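PDB 4MHR: ectoine dioxygenase from Sphingopyxis alaskensis, which catalyses the iron- and 2-oxoglutarate-dependent hydroxylation of L-ectoine to 5-hydroxyectoine, a compatible solute that protects cells under extreme osmotic stress. Local coordinates for residues P29-E34 with A47-D52; D38-A43 with A120-F125; R98-I103 with S136-K141. All blocks are in the same frame, centred on the assembly; numbering follows the deposited sequence.

Contact 1 of 3, residues P29-E34 with A47-D52; sequences PVVHSE and AAFDRD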
loop_
_atom_site.group_PDB
_atom_site.type_symbol
_atom_site.label_atom_id
_atom_site.label_comp_id
_atom_site.label_asym_id
_atom_site.label_seq_id
_atom_site.Cartn_x
_atom_site.Cartn_y
_atom_site.Cartn_z
ATOM N N PRO A 29 -3.335 11.400 13.921
ATOM C CA PRO A 29 -2.857 12.246 12.844
ATOM C C PRO A 29 -2.730 11.512 11.474
ATOM O O PRO A 29 -2.693 10.281 11.410
ATOM C CB PRO A 29 -1.480 12.696 13.315
ATOM C CG PRO A 29 -1.448 12.453 14.745
ATOM C CD PRO A 29 -2.359 11.257 14.991
ATOM N N VAL A 30 -2.681 12.292 10.408
ATOM C CA VAL A 30 -2.295 11.792 9.070
ATOM C C VAL A 30 -0.760 11.906 8.895
ATOM O O VAL A 30 -0.098 10.953 8.539
ATOM C CB VAL A 30 -3.110 12.426 7.943
ATOM C CG1 VAL A 30 -2.856 11.771 6.593
ATOM C CG2 VAL A 30 -4.629 12.332 8.192
ATOM N N VAL A 31 -0.230 13.110 9.074
ATOM C CA VAL A 31 1.201 13.367 9.017
ATOM C C VAL A 31 1.608 13.428 10.523
ATOM O O VAL A 31 1.131 14.256 11.305
ATOM C CB VAL A 31 1.517 14.674 8.323
ATOM C CG1 VAL A 31 2.983 15.057 8.474
ATOM C CG2 VAL A 31 1.096 14.598 6.881
ATOM N N HIS A 32 2.502 12.545 10.909
ATOM C CA HIS A 32 2.851 12.381 12.317
ATOM C C HIS A 32 4.122 13.150 12.767
ATOM O O HIS A 32 4.736 12.851 13.833
ATOM C CB HIS A 32 3.037 10.910 12.576
ATOM C CG HIS A 32 1.780 10.090 12.572
ATOM N ND1 HIS A 32 1.159 9.648 11.417
ATOM C CD2 HIS A 32 1.039 9.611 13.598
ATOM C CE1 HIS A 32 0.109 8.889 11.741
ATOM N NE2 HIS A 32 0.025 8.855 13.067
ATOM N N SER A 33 4.553 14.095 11.947
ATOM C CA SER A 33 5.770 14.898 12.273
ATOM C C SER A 33 5.420 16.338 12.044
ATOM O O SER A 33 4.644 16.619 11.131
ATOM C CB SER A 33 6.973 14.553 11.335
ATOM O OG SER A 33 7.480 13.220 11.539
ATOM N N GLU A 34 6.068 17.253 12.784
ATOM C CA GLU A 34 6.091 18.679 12.373
ATOM C C GLU A 34 6.891 18.755 11.081
ATOM O O GLU A 34 7.902 18.084 10.943
ATOM C CB GLU A 34 6.745 19.569 13.477
ATOM C CG GLU A 34 6.158 19.407 14.869
ATOM C CD GLU A 34 4.857 20.242 14.916
ATOM O OE1 GLU A 34 4.681 21.001 13.965
ATOM O OE2 GLU A 34 4.085 20.206 15.883
ATOM N N ALA A 47 1.323 18.728 3.279
ATOM C CA ALA A 47 -0.095 19.210 3.371
ATOM C C ALA A 47 -1.022 18.473 2.445
ATOM O O ALA A 47 -2.121 18.117 2.848
ATOM C CB ALA A 47 -0.202 20.712 3.160
ATOM N N ALA A 48 -0.578 18.208 1.228
ATOM C CA ALA A 48 -1.327 17.378 0.292
ATOM C C ALA A 48 -1.587 15.937 0.824
ATOM O O ALA A 48 -2.708 15.407 0.670
ATOM C CB ALA A 48 -0.629 17.316 -1.040
ATOM N N PHE A 49 -0.563 15.297 1.409
ATOM C CA PHE A 49 -0.705 13.954 1.994
ATOM C C PHE A 49 -1.734 13.985 3.119
ATOM O O PHE A 49 -2.637 13.138 3.201
ATOM C CB PHE A 49 0.614 13.364 2.553
ATOM C CG PHE A 49 0.486 11.896 2.956
ATOM C CD1 PHE A 49 0.352 11.521 4.298
ATOM C CD2 PHE A 49 0.430 10.899 1.960
ATOM C CE1 PHE A 49 0.194 10.165 4.627
ATOM C CE2 PHE A 49 0.283 9.564 2.290
ATOM C CZ PHE A 49 0.174 9.195 3.629
ATOM N N ASP A 50 -1.623 14.994 3.963
ATOM C CA ASP A 50 -2.557 15.183 5.074
ATOM C C ASP A 50 -3.993 15.383 4.579
ATOM O O ASP A 50 -4.867 14.744 5.056
ATOM C CB ASP A 50 -2.119 16.383 5.927
ATOM C CG ASP A 50 -2.803 16.407 7.237
ATOM O OD1 ASP A 50 -2.241 15.922 8.255
ATOM O OD2 ASP A 50 -3.926 16.884 7.214
ATOM N N ARG A 51 -4.200 16.224 3.571
ATOM C CA ARG A 51 -5.553 16.588 3.148
ATOM C C ARG A 51 -6.129 15.471 2.227
ATOM O O ARG A 51 -7.290 15.028 2.373
ATOM C CB ARG A 51 -5.488 17.943 2.430
ATOM C CG ARG A 51 -6.698 18.383 1.611
ATOM C CD ARG A 51 -6.391 19.689 0.792
ATOM N NE ARG A 51 -5.392 19.540 -0.305
ATOM C CZ ARG A 51 -4.146 20.091 -0.344
ATOM N NH1 ARG A 51 -3.647 20.866 0.618
ATOM N NH2 ARG A 51 -3.358 19.846 -1.373
ATOM N N ASP A 52 -5.311 15.019 1.288
ATOM C CA ASP A 52 -5.787 14.008 0.342
ATOM C C ASP A 52 -5.611 12.579 0.723
ATOM O O ASP A 52 -6.335 11.746 0.164
ATOM C CB ASP A 52 -5.182 14.187 -1.027
ATOM C CG ASP A 52 -5.565 15.552 -1.672
ATOM O OD1 ASP A 52 -6.531 16.193 -1.228
ATOM O OD2 ASP A 52 -4.871 15.955 -2.589
#
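Val30 and Asp50 mark the closest backbone approach, 5.2 Å from CA to CA, where the irregular segment 29-34 passes the C-terminal part of helix 43-52. The branched Val30 side chain heads for the helix: CG1, anti to its own backbone N (chi1 -172°), settles 3.7 Å from Phe49 O, and a compact hydrocarbon suits this spot against the helix backbone. Val31 crosses the Asp50 side chain at about a right angle, its CG2 lying 3.8 Å from Asp50 CB. In this cupin-type dioxygenase of the PhyH family, helix 43-52 leads into strand 54-57 at one margin of the main sheet, so the loop packs on the approach to that strand. The Phe49 ring has Val31 CG2 at its edge, 4.1 Å from CD1, while Val30 CG1 comes in obliquely at 4.0 Å from the same CD1. Leu126 and Ile55 also touch this buried ring. An alanine in place of Phe49 would probably open a gap beside both valines and leave their methyl groups without that aromatic partner. The Asp50 carboxylate divides: OD1 stays 3.6 Å from Val30 CB, while OD2 forms a salt bridge with Arg194, and the backbone O of Asp50 is hydrogen-bonded to His193 NE2.

Contact 2 of 3, residues D38-A43 with A120-F125; sequences DAPISA and ADVARF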
loop_
_atom_site.group_PDB
_atom_site.type_symbol
_atom_site.label_atom_id
_atom_site.label_comp_id
_atom_site.label_asym_id
_atom_site.label_seq_id
_atom_site.Cartn_x
_atom_site.Cartn_y
_atom_site.Cartn_z
ATOM N N ASP A 38 14.370 20.392 7.107
ATOM C CA ASP A 38 15.019 19.108 7.039
ATOM C C ASP A 38 14.090 17.972 6.577
ATOM O O ASP A 38 14.549 16.864 6.407
ATOM C CB ASP A 38 15.519 18.716 8.432
ATOM C CG ASP A 38 16.776 19.492 8.876
ATOM O OD1 ASP A 38 17.324 20.327 8.130
ATOM O OD2 ASP A 38 17.210 19.261 10.022
ATOM N N ALA A 39 12.788 18.186 6.438
ATOM C CA ALA A 39 11.947 17.078 5.982
ATOM C C ALA A 39 12.317 16.634 4.555
ATOM O O ALA A 39 12.735 17.444 3.750
ATOM C CB ALA A 39 10.503 17.455 6.059
ATOM N N PRO A 40 12.096 15.350 4.215
ATOM C CA PRO A 40 12.337 14.803 2.894
ATOM C C PRO A 40 11.296 15.148 1.848
ATOM O O PRO A 40 11.485 14.822 0.703
ATOM C CB PRO A 40 12.417 13.317 3.145
ATOM C CG PRO A 40 11.490 13.092 4.319
ATOM C CD PRO A 40 11.628 14.329 5.159
ATOM N N ILE A 41 10.232 15.859 2.202
ATOM C CA ILE A 41 9.280 16.338 1.211
ATOM C C ILE A 41 8.994 17.812 1.516
ATOM O O ILE A 41 9.318 18.284 2.592
ATOM C CB ILE A 41 7.970 15.538 1.260
ATOM C CG1 ILE A 41 7.383 15.498 2.667
ATOM C CG2 ILE A 41 8.181 14.077 0.781
ATOM C CD1 ILE A 41 6.061 14.717 2.729
ATOM N N SER A 42 8.382 18.517 0.577
ATOM C CA SER A 42 8.169 19.920 0.732
ATOM C C SER A 42 6.986 20.149 1.668
ATOM O O SER A 42 6.250 19.224 1.991
ATOM C CB SER A 42 7.865 20.514 -0.653
ATOM O OG SER A 42 6.567 20.089 -1.023
ATOM N N ALA A 43 6.754 21.403 2.072
ATOM C CA ALA A 43 5.699 21.670 3.040
ATOM C C ALA A 43 4.357 21.426 2.339
ATOM O O ALA A 43 3.428 20.811 2.888
ATOM C CB ALA A 43 5.812 23.085 3.580
ATOM N N ALA A 120 12.155 5.100 2.396
ATOM C CA ALA A 120 12.061 4.917 3.850
ATOM C C ALA A 120 12.113 6.210 4.700
ATOM O O ALA A 120 11.482 6.227 5.768
ATOM C CB ALA A 120 13.090 3.909 4.367
ATOM N N ASP A 121 12.909 7.217 4.309
ATOM C CA ASP A 121 12.922 8.512 5.002
ATOM C C ASP A 121 11.614 9.284 4.849
ATOM O O ASP A 121 11.224 10.013 5.751
ATOM C CB ASP A 121 14.065 9.437 4.565
ATOM C CG ASP A 121 15.402 9.014 5.208
ATOM O OD1 ASP A 121 15.336 8.189 6.077
ATOM O OD2 ASP A 121 16.457 9.456 4.801
ATOM N N VAL A 122 10.933 9.062 3.758
ATOM C CA VAL A 122 9.592 9.680 3.587
ATOM C C VAL A 122 8.618 8.996 4.519
ATOM O O VAL A 122 7.827 9.661 5.233
ATOM C CB VAL A 122 9.155 9.629 2.116
ATOM C CG1 VAL A 122 7.758 10.097 1.939
ATOM C CG2 VAL A 122 10.022 10.508 1.190
ATOM N N ALA A 123 8.728 7.663 4.611
ATOM C CA ALA A 123 7.937 6.950 5.596
ATOM C C ALA A 123 8.208 7.404 7.037
ATOM O O ALA A 123 7.259 7.527 7.859
ATOM C CB ALA A 123 8.144 5.449 5.536
ATOM N N ARG A 124 9.476 7.469 7.386
ATOM C CA ARG A 124 9.847 7.827 8.757
ATOM C C ARG A 124 9.328 9.249 9.067
ATOM O O ARG A 124 8.935 9.521 10.141
ATOM C CB ARG A 124 11.384 7.781 8.936
ATOM C CG ARG A 124 11.892 6.340 8.908
ATOM C CD ARG A 124 13.397 6.265 8.606
ATOM N NE ARG A 124 14.065 6.776 9.768
ATOM C CZ ARG A 124 14.625 7.970 9.864
ATOM N NH1 ARG A 124 14.720 8.788 8.823
ATOM N NH2 ARG A 124 15.098 8.336 11.036
ATOM N N PHE A 125 9.409 10.165 8.107
ATOM C CA PHE A 125 8.813 11.519 8.308
ATOM C C PHE A 125 7.270 11.440 8.520
ATOM O O PHE A 125 6.688 11.948 9.510
ATOM C CB PHE A 125 9.115 12.421 7.101
ATOM C CG PHE A 125 8.406 13.726 7.201
ATOM C CD1 PHE A 125 8.818 14.643 8.118
ATOM C CD2 PHE A 125 7.267 13.996 6.436
ATOM C CE1 PHE A 125 8.075 15.835 8.301
ATOM C CE2 PHE A 125 6.588 15.173 6.564
ATOM C CZ PHE A 125 6.981 16.072 7.523
#
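Ala39, Pro40 and Ile41 all pack on Phe125, each meeting a different part of its side chain. The methyl of Ala39 sits over one ring face in a CH-pi contact, CB being 4.0 Å from the centroid and displaced toward the rim, an approach close enough to favour a residue as small as alanine. Pro40 lies nearer the root of the side chain, with CD 3.7 Å from Phe125 CB, and its CG reaches to 3.4 Å from Asp121 O. Ile41 adds CD1 at 3.9 Å from Phe125 CE2, and its other branch, CG2, anti to the carbonyl carbon, meets Val122 CG2 at 4.0 Å. The contact thus packs the loop leading to helix 43-52 onto the side of helix 117-127, away from the iron site of the cupin fold. Further out, Ala46 touches both Ile41 and Phe125, and Ile41 O accepts a hydrogen bond from Trp35 NE1. Ser42 follows as the N-cap of helix 43-52, its short hydroxyl side chain well suited to capping a backbone N. On helix 117-127, Asp121 OD1 takes Arg124 NH1 at 2.9 Å from above the carboxylate plane, and OD2 pairs with Arg305.

Contact 3 of 3, residues R98-I103 with S136-K141; sequences RSIFEI and SRLNYK
Arg98 and Tyr140, Ile100 and Leu138, Phe101 and Arg137 face one another across two antiparallel strands of the main sheet of the cupin fold. Arg98, Leu138 and Arg137 bury the most surface. Arg98 begins the pairing: its O accepts Tyr140 N at 2.8 Å. Both Arg98 and Ser99 face Val89 on the other neighbouring strand, a classic beta bulge. The Arg98 chain bends at chi2 (-72°), placing CD 3.4 Å from Tyr140 O. Its NH1 lies at the edge of the Tyr140 ring, in the ring plane, 3.8 Å from CD1, while NE forms a salt bridge with Glu91.

Leu138 shares a hydrogen-bonded pair with Ile100 and projects with it toward helix 63-78, where Leu77 touches both. Its CB also receives Ile103 CG2 at 3.7 Å; the two branched side chains, crossing at about a right angle, suit a wholly buried site.

Arg137 extends from the opposite sheet face, beside Phe101 and pointing the same way. Phe101 CZ stands 3.5 Å above the centre of the guanidinium, but the planes are 42° apart, so this is no flat stack. In that guanidinium's own plane, NH2 donates to Ser99 OG at 2.8 Å (162°), which, with Phe101 over one face, would limit its rotation. This face lies near the active site: the Arg137 side chain is about 7 Å from that of the iron ligand His152, the Phe101 side chain is about 4 Å from that of ectoine-binding Gln135, and Lys141, which binds 2-oxoglutarate, ends the strand. At the other end Glu102 adopts positive phi and leaves the sheet, its N bonded to Ser136 O, and a water accepts Ser136 N at 2.9 Å.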
loop_
_atom_site.group_PDB
_atom_site.type_symbol
_atom_site.label_atom_id
_atom_site.label_comp_id
_atom_site.label_asym_id
_atom_site.label_seq_id
_atom_site.Cartn_x
_atom_site.Cartn_y
_atom_site.Cartn_z
ATOM N N ARG A 98 -0.198 -14.139 -9.665
ATOM C CA ARG A 98 -0.766 -12.790 -9.577
ATOM C C ARG A 98 -0.052 -11.902 -8.527
ATOM O O ARG A 98 0.221 -10.726 -8.821
ATOM C CB ARG A 98 -2.237 -12.824 -9.331
ATOM C CG ARG A 98 -3.047 -13.376 -10.534
ATOM C CD ARG A 98 -3.131 -12.436 -11.766
ATOM N NE ARG A 98 -3.598 -13.164 -12.968
ATOM C CZ ARG A 98 -2.772 -13.724 -13.858
ATOM N NH1 ARG A 98 -1.470 -13.659 -13.681
ATOM N NH2 ARG A 98 -3.244 -14.376 -14.909
ATOM N N SER A 99 0.245 -12.461 -7.347
ATOM C CA SER A 99 1.060 -11.805 -6.279
ATOM C C SER A 99 2.078 -12.742 -5.584
ATOM O O SER A 99 1.796 -13.928 -5.332
ATOM C CB SER A 99 0.197 -11.265 -5.148
ATOM O OG SER A 99 -0.838 -10.466 -5.620
ATOM N N ILE A 100 3.225 -12.161 -5.271
ATOM C CA ILE A 100 4.235 -12.712 -4.374
ATOM C C ILE A 100 4.389 -11.812 -3.103
ATOM O O ILE A 100 4.785 -10.638 -3.215
ATOM C CB ILE A 100 5.574 -12.807 -5.071
ATOM C CG1 ILE A 100 5.512 -13.579 -6.401
ATOM C CG2 ILE A 100 6.619 -13.490 -4.172
ATOM C CD1 ILE A 100 6.767 -13.416 -7.258
ATOM N N PHE A 101 3.985 -12.338 -1.955
ATOM C CA PHE A 101 4.093 -11.650 -0.638
ATOM C C PHE A 101 5.490 -11.809 -0.083
ATOM O O PHE A 101 6.236 -12.687 -0.530
ATOM C CB PHE A 101 3.074 -12.220 0.351
ATOM C CG PHE A 101 1.666 -11.742 0.119
ATOM C CD1 PHE A 101 1.209 -10.578 0.714
ATOM C CD2 PHE A 101 0.796 -12.439 -0.721
ATOM C CE1 PHE A 101 -0.078 -10.137 0.521
ATOM C CE2 PHE A 101 -0.497 -11.981 -0.941
ATOM C CZ PHE A 101 -0.942 -10.830 -0.312
ATOM N N GLU A 102 5.878 -10.935 0.827
ATOM C CA GLU A 102 7.190 -11.002 1.483
ATOM C C GLU A 102 8.338 -10.801 0.534
ATOM O O GLU A 102 9.474 -11.316 0.737
ATOM C CB GLU A 102 7.341 -12.327 2.260
ATOM C CG GLU A 102 6.456 -12.428 3.474
ATOM C CD GLU A 102 7.022 -11.511 4.571
ATOM O OE1 GLU A 102 8.150 -11.785 5.035
ATOM O OE2 GLU A 102 6.393 -10.476 4.911
ATOM N N ILE A 103 8.121 -10.025 -0.512
ATOM C CA ILE A 103 9.233 -9.788 -1.422
ATOM C C ILE A 103 10.422 -9.083 -0.808
ATOM O O ILE A 103 11.554 -9.228 -1.282
ATOM C CB ILE A 103 8.894 -8.995 -2.684
ATOM C CG1 ILE A 103 8.144 -7.698 -2.358
ATOM C CG2 ILE A 103 8.131 -9.842 -3.646
ATOM C CD1 ILE A 103 7.999 -6.822 -3.592
ATOM N N SER A 136 4.721 -6.801 2.267
ATOM C CA SER A 136 5.143 -6.410 0.921
ATOM C C SER A 136 4.562 -7.353 -0.122
ATOM O O SER A 136 4.197 -8.510 0.200
ATOM C CB SER A 136 6.645 -6.371 0.798
ATOM O OG SER A 136 7.261 -7.645 0.878
ATOM N N ARG A 137 4.428 -6.884 -1.364
ATOM C CA ARG A 137 3.885 -7.786 -2.418
ATOM C C ARG A 137 4.381 -7.302 -3.721
ATOM O O ARG A 137 4.378 -6.082 -3.942
ATOM C CB ARG A 137 2.377 -7.737 -2.633
ATOM C CG ARG A 137 1.443 -7.731 -1.506
ATOM C CD ARG A 137 0.100 -7.126 -1.938
ATOM N NE ARG A 137 -0.603 -7.975 -2.876
ATOM C CZ ARG A 137 -1.878 -8.364 -2.766
ATOM N NH1 ARG A 137 -2.643 -7.981 -1.743
ATOM N NH2 ARG A 137 -2.394 -9.151 -3.705
ATOM N N LEU A 138 4.708 -8.245 -4.596
ATOM C CA LEU A 138 4.932 -7.985 -6.010
ATOM C C LEU A 138 3.669 -8.459 -6.709
ATOM O O LEU A 138 3.211 -9.631 -6.566
ATOM C CB LEU A 138 6.188 -8.627 -6.539
ATOM C CG LEU A 138 6.342 -8.600 -8.080
ATOM C CD1 LEU A 138 6.332 -7.236 -8.702
ATOM C CD2 LEU A 138 7.567 -9.371 -8.522
ATOM N N ASN A 139 3.043 -7.511 -7.392
ATOM C CA ASN A 139 1.778 -7.750 -8.096
ATOM C C ASN A 139 1.919 -7.681 -9.604
ATOM O O ASN A 139 2.613 -6.794 -10.122
ATOM C CB ASN A 139 0.765 -6.710 -7.708
ATOM C CG ASN A 139 0.484 -6.708 -6.237
ATOM O OD1 ASN A 139 0.585 -5.672 -5.536
ATOM N ND2 ASN A 139 0.124 -7.871 -5.740
ATOM N N TYR A 140 1.198 -8.576 -10.280
ATOM C CA TYR A 140 1.105 -8.629 -11.747
ATOM C C TYR A 140 -0.320 -8.881 -12.148
ATOM O O TYR A 140 -0.957 -9.857 -11.711
ATOM C CB TYR A 140 1.920 -9.739 -12.272
ATOM C CG TYR A 140 1.817 -9.880 -13.764
ATOM C CD1 TYR A 140 0.926 -10.813 -14.361
ATOM C CD2 TYR A 140 2.583 -9.090 -14.575
ATOM C CE1 TYR A 140 0.856 -10.925 -15.729
ATOM C CE2 TYR A 140 2.505 -9.186 -15.938
ATOM C CZ TYR A 140 1.675 -10.098 -16.501
ATOM O OH TYR A 140 1.668 -10.160 -17.844
ATOM N N LYS A 141 -0.858 -7.978 -12.940
ATOM C CA LYS A 141 -2.277 -8.037 -13.353
ATOM C C LYS A 141 -2.177 -8.080 -14.883
ATOM O O LYS A 141 -1.758 -7.072 -15.504
ATOM C CB LYS A 141 -3.022 -6.787 -12.890
ATOM C CG LYS A 141 -4.338 -6.460 -13.608
ATOM C CD LYS A 141 -4.738 -4.990 -13.457
ATOM C CE LYS A 141 -6.237 -4.819 -13.292
ATOM N NZ LYS A 141 -6.536 -3.619 -12.451
HETATM O O HOH W 1 4.458 -9.481 3.331
#

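From the N terminus, contact 1 closes first, folding the loop after strand 23-25 onto helix 43-52, the next regular element. Contact 2 opens inside that loop, at 38-43, and closes only at 120-125, so the two cross. They also touch: Val31 CG1 packs 4.1 Å from Phe125 CE2, and Ser33 OG is probably hydrogen-bonded to Phe125 O, so that helix 117-127 meets both parts of the loop. Contact 3 follows contact 1 in series and crosses contact 2, because 120-125 falls between its two strands in the sequence; helix 117-127 leads directly into strand 131-141. Contact 3 joins neighbouring strands of the main sheet, its centre about 28 Å from that of contact 1, across the chain's centre.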